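Distal tail protein (Bacillus phage spp1, PDB 2X8K) forms, as a homohexamer, a channel 40 Angstroms wide at the distal tip of the phage tail and stays attached to the tail after DNA ejection. Local coordinates at residues Thr154-Cys165 with Gln241-Phe251. Numbering follows the deposited sequence.
Sequences TGLAVTNPTIRC and QPSTIVFTEKF
Thr-162 to Arg-164 pair antiparallel with Thr-244 to Val-246, their short strand axes 154° apart and 4.6 Å at closest approach, while the loop before them, Thr-154 to Thr-159, runs out toward Phe-251 and doubles back beside the end of strand 243-251. Thr-162 and Arg-164 form hydrogen-bonded pairs with Val-246 and Thr-244; Arg-164 N to Thr-244 O is 2.7 Å, whereas the return bond from Thr-244 N is weak. Between them Ile-163 and Ile-245 make a non-hydrogen-bonded pair whose beta-branched side chains suit an extended backbone. They lie side by side on the buried face, Ile-163 CG1 being 3.7 Å from Ile-245 CD1. With its CG1 anti to the backbone N (chi1 -169°), Ile-245 also brings CD1 within 3.6 Å of Pro-161 CB. A proline fits there because its rigid ring offers an apolar surface just where regular pairing begins. On the other face, Arg-164 lays its CB against Thr-244 CG2 before its charged end turns away.

Where regular pairing lapses, side chains and a single carbonyl hold the loop. Thr-159 uses both branches: OG1 donates to Thr-248 O (3.1 Å), tilted from the carbonyl plane, and CG2 packs against Phe-247 CB. The Thr-154 hydroxyl donates to Glu-249 OE2 on its anti side (2.8 Å), somewhat out of the carboxylate plane, and also meets the edge of the Phe-247 ring. Gly-155, without a side chain, lets the loop run close to Glu-249. Farther on, Lys-250 O accepts from Leu-156 N and, weakly, from Ala-157 N, and Leu-156 CD1 touches the edge of Phe-251.

Strand 243-251 lies in an antiparallel sheet between strands 133-144 and 162-166, with 198-202 beyond 162-166; Ile-163 packs on Tyr-174 and Met-176 of strand 174-180 in a second sheet, consistent with the galectin-like beta-sandwich of Dit C-terminal domains.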
loop_
_atom_site.group_PDB
_atom_site.type_symbol
_atom_site.label_atom_id
_atom_site.label_comp_id
_atom_site.label_asym_id
_atom_site.label_seq_id
_atom_site.Cartn_x
_atom_site.Cartn_y
_atom_site.Cartn_z
ATOM N N THR C 154 -39.563 -34.067 -4.375
ATOM C CA THR C 154 -38.129 -34.384 -4.323
ATOM C C THR C 154 -37.164 -33.191 -4.490
ATOM O O THR C 154 -35.967 -33.314 -4.218
ATOM C CB THR C 154 -37.815 -35.602 -5.188
ATOM O OG1 THR C 154 -38.540 -35.511 -6.416
ATOM C CG2 THR C 154 -38.190 -36.899 -4.506
ATOM N N GLY C 155 -37.700 -32.038 -4.890
ATOM C CA GLY C 155 -36.950 -30.794 -5.012
ATOM C C GLY C 155 -36.657 -30.222 -3.637
ATOM O O GLY C 155 -36.990 -30.834 -2.610
ATOM N N LEU C 156 -36.033 -29.033 -3.591
ATOM C CA LEU C 156 -35.710 -28.414 -2.306
ATOM C C LEU C 156 -36.465 -27.149 -2.049
ATOM O O LEU C 156 -36.325 -26.569 -0.981
ATOM C CB LEU C 156 -34.211 -28.265 -2.101
ATOM C CG LEU C 156 -33.417 -29.566 -1.966
ATOM C CD1 LEU C 156 -31.956 -29.321 -2.149
ATOM C CD2 LEU C 156 -33.682 -30.262 -0.635
ATOM N N ALA C 157 -37.315 -26.748 -2.995
ATOM C CA ALA C 157 -38.193 -25.590 -2.887
ATOM C C ALA C 157 -39.644 -26.004 -3.165
ATOM O O ALA C 157 -39.916 -27.071 -3.767
ATOM C CB ALA C 157 -37.779 -24.553 -3.882
ATOM N N VAL C 158 -40.582 -25.139 -2.741
ATOM C CA VAL C 158 -42.005 -25.338 -2.968
ATOM C C VAL C 158 -42.257 -25.306 -4.471
ATOM O O VAL C 158 -41.656 -24.494 -5.171
ATOM C CB VAL C 158 -42.827 -24.283 -2.182
ATOM C CG1 VAL C 158 -44.137 -23.945 -2.881
ATOM C CG2 VAL C 158 -43.096 -24.760 -0.753
ATOM N N THR C 159 -43.081 -26.231 -4.967
ATOM C CA THR C 159 -43.445 -26.340 -6.383
ATOM C C THR C 159 -44.957 -26.255 -6.567
ATOM O O THR C 159 -45.712 -26.582 -5.656
ATOM C CB THR C 159 -42.765 -27.553 -7.071
ATOM O OG1 THR C 159 -42.980 -27.518 -8.480
ATOM C CG2 THR C 159 -43.243 -28.894 -6.538
ATOM N N ASN C 160 -45.377 -25.745 -7.732
ATOM C CA ASN C 160 -46.760 -25.582 -8.167
ATOM C C ASN C 160 -46.933 -26.652 -9.245
ATOM O O ASN C 160 -46.364 -26.552 -10.341
ATOM C CB ASN C 160 -47.005 -24.167 -8.685
ATOM C CG ASN C 160 -46.430 -23.104 -7.781
ATOM O OD1 ASN C 160 -46.957 -22.839 -6.689
ATOM N ND2 ASN C 160 -45.291 -22.530 -8.185
ATOM N N PRO C 161 -47.625 -27.757 -8.886
ATOM C CA PRO C 161 -47.706 -28.898 -9.811
ATOM C C PRO C 161 -48.660 -28.765 -10.982
ATOM O O PRO C 161 -49.226 -27.700 -11.223
ATOM C CB PRO C 161 -48.062 -30.064 -8.894
ATOM C CG PRO C 161 -48.846 -29.438 -7.786
ATOM C CD PRO C 161 -48.304 -28.046 -7.601
ATOM N N THR C 162 -48.811 -29.863 -11.726
ATOM C CA THR C 162 -49.697 -29.961 -12.880
ATOM C C THR C 162 -50.432 -31.287 -12.790
ATOM O O THR C 162 -49.789 -32.335 -12.683
ATOM C CB THR C 162 -48.914 -29.737 -14.187
ATOM O OG1 THR C 162 -48.378 -28.414 -14.161
ATOM C CG2 THR C 162 -49.764 -29.900 -15.424
ATOM N N ILE C 163 -51.783 -31.227 -12.800
ATOM C CA ILE C 163 -52.665 -32.403 -12.727
ATOM C C ILE C 163 -53.216 -32.744 -14.106
ATOM O O ILE C 163 -53.811 -31.886 -14.753
ATOM C CB ILE C 163 -53.779 -32.329 -11.635
ATOM C CG1 ILE C 163 -53.321 -31.606 -10.338
ATOM C CG2 ILE C 163 -54.265 -33.728 -11.302
ATOM C CD1 ILE C 163 -53.720 -30.115 -10.214
ATOM N N ARG C 164 -53.002 -34.006 -14.539
ATOM C CA ARG C 164 -53.396 -34.588 -15.823
ATOM C C ARG C 164 -54.263 -35.854 -15.617
ATOM O O ARG C 164 -53.778 -36.834 -15.057
ATOM C CB ARG C 164 -52.127 -34.919 -16.630
ATOM C CG ARG C 164 -52.375 -35.473 -18.031
ATOM C CD ARG C 164 -51.076 -35.740 -18.775
ATOM N NE ARG C 164 -50.415 -34.507 -19.223
ATOM C CZ ARG C 164 -50.033 -34.267 -20.475
ATOM N NH1 ARG C 164 -50.224 -35.179 -21.422
ATOM N NH2 ARG C 164 -49.443 -33.122 -20.785
ATOM N N CYS C 165 -55.536 -35.829 -16.072
ATOM C CA CYS C 165 -56.465 -36.970 -15.957
ATOM C C CYS C 165 -57.193 -37.356 -17.258
ATOM O O CYS C 165 -58.107 -36.643 -17.688
ATOM C CB CYS C 165 -57.446 -36.800 -14.799
ATOM S SG CYS C 165 -58.504 -38.247 -14.509
ATOM N N GLN C 241 -61.103 -39.430 -10.433
ATOM C CA GLN C 241 -60.782 -40.371 -11.510
ATOM C C GLN C 241 -59.272 -40.563 -11.506
ATOM O O GLN C 241 -58.584 -39.561 -11.314
ATOM C CB GLN C 241 -61.256 -39.794 -12.865
ATOM C CG GLN C 241 -61.401 -40.808 -14.001
ATOM C CD GLN C 241 -62.764 -41.466 -14.020
ATOM O OE1 GLN C 241 -63.730 -40.953 -14.602
ATOM N NE2 GLN C 241 -62.867 -42.634 -13.402
ATOM N N PRO C 242 -58.725 -41.803 -11.679
ATOM C CA PRO C 242 -57.257 -41.996 -11.662
ATOM C C PRO C 242 -56.550 -40.894 -12.463
ATOM O O PRO C 242 -56.720 -40.764 -13.681
ATOM C CB PRO C 242 -57.089 -43.433 -12.170
ATOM C CG PRO C 242 -58.296 -44.102 -11.743
ATOM C CD PRO C 242 -59.402 -43.090 -11.919
ATOM N N SER C 243 -55.787 -40.064 -11.735
ATOM C CA SER C 243 -55.084 -38.907 -12.279
ATOM C C SER C 243 -53.598 -39.150 -12.299
ATOM O O SER C 243 -53.109 -40.227 -11.941
ATOM C CB SER C 243 -55.385 -37.614 -11.520
ATOM O OG SER C 243 -56.775 -37.335 -11.474
ATOM N N THR C 244 -52.884 -38.131 -12.754
ATOM C CA THR C 244 -51.441 -38.075 -12.819
ATOM C C THR C 244 -51.046 -36.676 -12.408
ATOM O O THR C 244 -51.675 -35.702 -12.839
ATOM C CB THR C 244 -50.909 -38.616 -14.182
ATOM O OG1 THR C 244 -50.014 -39.698 -13.927
ATOM C CG2 THR C 244 -50.188 -37.574 -15.037
ATOM N N ILE C 245 -50.088 -36.581 -11.491
ATOM C CA ILE C 245 -49.537 -35.301 -11.071
ATOM C C ILE C 245 -48.094 -35.237 -11.555
ATOM O O ILE C 245 -47.330 -36.210 -11.429
ATOM C CB ILE C 245 -49.726 -34.956 -9.572
ATOM C CG1 ILE C 245 -49.371 -33.494 -9.298
ATOM C CG2 ILE C 245 -48.943 -35.910 -8.642
ATOM C CD1 ILE C 245 -50.334 -32.811 -8.481
ATOM N N VAL C 246 -47.771 -34.113 -12.202
ATOM C CA VAL C 246 -46.439 -33.804 -12.710
ATOM C C VAL C 246 -46.026 -32.475 -12.108
ATOM O O VAL C 246 -46.721 -31.463 -12.237
ATOM C CB VAL C 246 -46.318 -33.791 -14.259
ATOM C CG1 VAL C 246 -44.844 -33.704 -14.689
ATOM C CG2 VAL C 246 -47.007 -34.997 -14.894
ATOM N N PHE C 247 -44.921 -32.508 -11.394
ATOM C CA PHE C 247 -44.293 -31.351 -10.762
ATOM C C PHE C 247 -42.869 -31.319 -11.257
ATOM O O PHE C 247 -42.311 -32.344 -11.675
ATOM C CB PHE C 247 -44.322 -31.450 -9.217
ATOM C CG PHE C 247 -43.453 -32.528 -8.595
ATOM C CD1 PHE C 247 -43.965 -33.783 -8.324
ATOM C CD2 PHE C 247 -42.124 -32.276 -8.270
ATOM C CE1 PHE C 247 -43.164 -34.769 -7.754
ATOM C CE2 PHE C 247 -41.315 -33.269 -7.715
ATOM C CZ PHE C 247 -41.845 -34.500 -7.450
ATOM N N THR C 248 -42.253 -30.149 -11.154
ATOM C CA THR C 248 -40.855 -30.038 -11.504
ATOM C C THR C 248 -40.048 -29.656 -10.273
ATOM O O THR C 248 -40.389 -28.674 -9.605
ATOM C CB THR C 248 -40.653 -29.227 -12.765
ATOM O OG1 THR C 248 -39.250 -29.053 -12.955
ATOM C CG2 THR C 248 -41.386 -27.879 -12.739
ATOM N N GLU C 249 -39.022 -30.476 -9.938
ATOM C CA GLU C 249 -38.103 -30.262 -8.808
ATOM C C GLU C 249 -37.472 -28.885 -8.956
ATOM O O GLU C 249 -37.087 -28.519 -10.061
ATOM C CB GLU C 249 -36.978 -31.310 -8.815
ATOM C CG GLU C 249 -37.399 -32.750 -8.576
ATOM C CD GLU C 249 -36.276 -33.770 -8.572
ATOM O OE1 GLU C 249 -35.119 -33.397 -8.867
ATOM O OE2 GLU C 249 -36.561 -34.955 -8.293
ATOM N N LYS C 250 -37.394 -28.107 -7.860
ATOM C CA LYS C 250 -36.827 -26.747 -7.862
ATOM C C LYS C 250 -35.840 -26.548 -6.722
ATOM O O LYS C 250 -36.007 -27.120 -5.635
ATOM C CB LYS C 250 -37.942 -25.707 -7.775
ATOM C CG LYS C 250 -38.609 -25.405 -9.091
ATOM C CD LYS C 250 -40.021 -24.916 -8.895
ATOM C CE LYS C 250 -40.149 -23.569 -8.195
ATOM N NZ LYS C 250 -39.992 -22.421 -9.106
ATOM N N PHE C 251 -34.808 -25.729 -6.950
ATOM C CA PHE C 251 -33.783 -25.498 -5.941
ATOM C C PHE C 251 -33.419 -24.039 -5.907
ATOM O O PHE C 251 -33.508 -23.369 -6.949
ATOM C CB PHE C 251 -32.550 -26.356 -6.254
ATOM C CG PHE C 251 -32.894 -27.791 -6.607
ATOM C CD1 PHE C 251 -32.942 -28.781 -5.622
ATOM C CD2 PHE C 251 -33.204 -28.154 -7.920
ATOM C CE1 PHE C 251 -33.273 -30.109 -5.954
ATOM C CE2 PHE C 251 -33.589 -29.474 -8.231
ATOM C CZ PHE C 251 -33.592 -30.444 -7.257
#